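Local coordinates for MaoC domain protein dehydratase (PDB 4E3E) that catalyses the reversible dehydration of beta-methylmalyl-CoA to mesaconyl-CoA in the glyoxylate assimilation cycle, at residues 110-118 with 155-163. Residues are numbered along the deposited sequence; the frame is centred on the assembly and turned at random.
With SO4 (sulfate ion), chain C.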
loop_
_atom_site.group_PDB
_atom_site.type_symbol
_atom_site.label_atom_id
_atom_site.label_comp_id
_atom_site.label_asym_id
_atom_site.label_seq_id
_atom_site.Cartn_x
_atom_site.Cartn_y
_atom_site.Cartn_z
ATOM N N LYS A 110 -10.252 25.505 16.171
ATOM C CA LYS A 110 -10.523 26.843 16.666
ATOM C C LYS A 110 -9.215 27.603 16.873
ATOM O O LYS A 110 -8.270 27.062 17.425
ATOM C CB LYS A 110 -11.277 26.765 17.982
ATOM C CG LYS A 110 -11.710 28.117 18.516
ATOM C CD LYS A 110 -12.453 27.911 19.823
ATOM C CE LYS A 110 -13.577 28.878 19.932
ATOM N NZ LYS A 110 -13.325 29.905 20.983
ATOM N N VAL A 111 -9.164 28.856 16.429
ATOM C CA VAL A 111 -8.001 29.698 16.679
ATOM C C VAL A 111 -8.066 30.219 18.117
ATOM O O VAL A 111 -9.029 30.901 18.504
ATOM C CB VAL A 111 -7.904 30.864 15.679
ATOM C CG1 VAL A 111 -6.680 31.723 15.972
ATOM C CG2 VAL A 111 -7.860 30.336 14.255
ATOM N N ILE A 112 -7.049 29.874 18.905
ATOM C CA ILE A 112 -6.995 30.241 20.320
ATOM C C ILE A 112 -5.790 31.120 20.627
ATOM O O ILE A 112 -5.569 31.497 21.774
ATOM C CB ILE A 112 -6.973 28.998 21.246
ATOM C CG1 ILE A 112 -5.713 28.138 20.998
ATOM C CG2 ILE A 112 -8.270 28.205 21.107
ATOM C CD1 ILE A 112 -5.439 27.103 22.079
ATOM N N GLY A 113 -5.007 31.438 19.601
ATOM C CA GLY A 113 -3.840 32.285 19.786
ATOM C C GLY A 113 -3.259 32.800 18.489
ATOM O O GLY A 113 -3.288 32.104 17.473
ATOM N N LEU A 114 -2.744 34.028 18.538
ATOM C CA LEU A 114 -2.041 34.654 17.425
ATOM C C LEU A 114 -0.890 35.506 17.942
ATOM O O LEU A 114 -1.040 36.220 18.938
ATOM C CB LEU A 114 -2.987 35.551 16.612
ATOM C CG LEU A 114 -4.138 34.952 15.796
ATOM C CD1 LEU A 114 -5.036 36.051 15.229
ATOM C CD2 LEU A 114 -3.592 34.058 14.690
ATOM N N ARG A 115 0.256 35.429 17.270
ATOM C CA ARG A 115 1.372 36.333 17.540
ATOM C C ARG A 115 2.229 36.536 16.294
ATOM O O ARG A 115 2.945 35.624 15.863
ATOM C CB ARG A 115 2.254 35.860 18.713
ATOM C CG ARG A 115 3.370 36.859 19.048
ATOM C CD ARG A 115 4.362 36.351 20.089
ATOM N NE ARG A 115 5.210 35.262 19.594
ATOM C CZ ARG A 115 6.425 35.417 19.063
ATOM N NH1 ARG A 115 6.964 36.626 18.934
ATOM N NH2 ARG A 115 7.108 34.350 18.655
ATOM N N GLN A 116 2.157 37.740 15.729
ATOM C CA GLN A 116 2.995 38.093 14.594
ATOM C C GLN A 116 4.448 38.048 15.037
ATOM O O GLN A 116 4.771 38.512 16.121
ATOM C CB GLN A 116 2.646 39.483 14.056
ATOM C CG GLN A 116 3.564 39.924 12.927
ATOM C CD GLN A 116 3.025 41.109 12.162
ATOM O OE1 GLN A 116 2.004 41.008 11.475
ATOM N NE2 GLN A 116 3.709 42.239 12.269
ATOM N N ASN A 117 5.311 37.468 14.207
ATOM C CA ASN A 117 6.736 37.432 14.507
ATOM C C ASN A 117 7.390 38.803 14.404
ATOM O O ASN A 117 6.866 39.707 13.737
ATOM C CB ASN A 117 7.459 36.375 13.659
ATOM C CG ASN A 117 7.242 34.978 14.185
ATOM O OD1 ASN A 117 7.541 34.688 15.352
ATOM N ND2 ASN A 117 6.710 34.087 13.335
ATOM N N LYS A 118 8.524 38.955 15.084
ATOM C CA LYS A 118 9.210 40.244 15.170
ATOM C C LYS A 118 9.670 40.799 13.821
ATOM O O LYS A 118 9.641 42.013 13.616
ATOM C CB LYS A 118 10.360 40.184 16.174
ATOM C CG LYS A 118 9.887 40.410 17.599
ATOM C CD LYS A 118 10.750 39.671 18.601
ATOM C CE LYS A 118 9.986 39.434 19.888
ATOM N NZ LYS A 118 10.756 38.499 20.739
ATOM N N ALA A 155 0.466 43.924 5.966
ATOM C CA ALA A 155 -0.815 43.759 6.656
ATOM C C ALA A 155 -0.647 44.021 8.156
ATOM O O ALA A 155 0.368 43.625 8.738
ATOM C CB ALA A 155 -1.379 42.368 6.413
ATOM N N PRO A 156 -1.624 44.708 8.784
ATOM C CA PRO A 156 -1.523 44.991 10.220
ATOM C C PRO A 156 -1.431 43.716 11.068
ATOM O O PRO A 156 -2.048 42.697 10.737
ATOM C CB PRO A 156 -2.820 45.758 10.527
ATOM C CG PRO A 156 -3.746 45.434 9.400
ATOM C CD PRO A 156 -2.856 45.274 8.202
ATOM N N ALA A 157 -0.643 43.779 12.139
ATOM C CA ALA A 157 -0.516 42.679 13.086
ATOM C C ALA A 157 -1.817 42.534 13.877
ATOM O O ALA A 157 -2.457 43.540 14.195
ATOM C CB ALA A 157 0.648 42.941 14.028
ATOM N N PRO A 158 -2.229 41.285 14.184
ATOM C CA PRO A 158 -3.332 41.119 15.127
ATOM C C PRO A 158 -2.829 41.415 16.536
ATOM O O PRO A 158 -1.614 41.436 16.766
ATOM C CB PRO A 158 -3.684 39.634 15.003
ATOM C CG PRO A 158 -2.398 38.986 14.613
ATOM C CD PRO A 158 -1.671 39.990 13.752
ATOM N N GLU A 159 -3.747 41.654 17.467
ATOM C CA GLU A 159 -3.363 41.755 18.862
ATOM C C GLU A 159 -2.794 40.406 19.283
ATOM O O GLU A 159 -3.361 39.364 18.953
ATOM C CB GLU A 159 -4.564 42.108 19.724
ATOM C CG GLU A 159 -4.180 42.501 21.139
ATOM C CD GLU A 159 -5.378 42.644 22.047
ATOM O OE1 GLU A 159 -6.404 43.202 21.598
ATOM O OE2 GLU A 159 -5.288 42.201 23.213
ATOM N N THR A 160 -1.666 40.424 19.986
ATOM C CA THR A 160 -1.053 39.190 20.463
ATOM C C THR A 160 -1.909 38.539 21.546
ATOM O O THR A 160 -2.206 39.162 22.561
ATOM C CB THR A 160 0.363 39.446 21.005
ATOM O OG1 THR A 160 1.204 39.883 19.934
ATOM C CG2 THR A 160 0.952 38.176 21.629
ATOM N N VAL A 161 -2.321 37.295 21.305
ATOM C CA VAL A 161 -2.961 36.473 22.327
ATOM C C VAL A 161 -2.308 35.100 22.296
ATOM O O VAL A 161 -2.379 34.393 21.292
ATOM C CB VAL A 161 -4.487 36.330 22.116
ATOM C CG1 VAL A 161 -5.082 35.344 23.123
ATOM C CG2 VAL A 161 -5.174 37.685 22.220
ATOM N N VAL A 162 -1.653 34.741 23.393
ATOM C CA VAL A 162 -0.971 33.454 23.508
ATOM C C VAL A 162 -1.635 32.657 24.628
ATOM O O VAL A 162 -1.681 33.123 25.766
ATOM C CB VAL A 162 0.537 33.637 23.795
ATOM C CG1 VAL A 162 1.235 32.286 23.932
ATOM C CG2 VAL A 162 1.186 34.479 22.703
ATOM N N PRO A 163 -2.169 31.463 24.312
ATOM C CA PRO A 163 -2.887 30.736 25.352
ATOM C C PRO A 163 -1.924 30.088 26.348
ATOM O O PRO A 163 -0.749 29.879 26.023
ATOM C CB PRO A 163 -3.644 29.667 24.565
ATOM C CG PRO A 163 -2.774 29.397 23.377
ATOM C CD PRO A 163 -2.085 30.697 23.053
HETATM S S SO4 C . 10.491 35.873 17.683
HETATM O O1 SO4 C . 11.515 36.254 16.684
HETATM O O2 SO4 C . 10.877 36.353 19.025
HETATM O O3 SO4 C . 9.206 36.503 17.292
HETATM O O4 SO4 C . 10.366 34.393 17.725
#
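L114 and V161 form a single antiparallel bridge, a hydrogen-bonded pair, with L114 N to V161 O at 2.8 Å and V161 N to L114 O at 2.9 Å. The T160 CA adds a CA-H...O contact to L114 O. L114 CD1 lies 3.8 Å from P158 CB, and the two side chains cross at about a right angle. I112 CD1 packs against the ring of P163, 3.7 Å from P163 CG. Q116 brings its amide up to the A157 methyl, Q116 OE1 3.5 Å from A157 CB; OE1 also accepts a hydrogen bond from K150. R115 runs beside T160, its CG anti to the backbone N (chi1 -176°) and 3.8 Å from T160 CG2. Its chain then bends at chi3, and R115 NH1 bonds sulfate O3 at 2.8 Å; K118 NZ holds O2 of the same ion, probably from the crystallisation liquor. With an alanine here the contact of CG with the T160 methyl goes, and the sulfate would probably be held less firmly, mainly by K118. A classic beta bulge sets I112 and G113 against Y126 of strand 122-132. The loop after strand 138-149 runs roughly antiparallel along the end of strand 104-116, which lies between strands 19-27 and 122-132 of the hotdog-fold sheet.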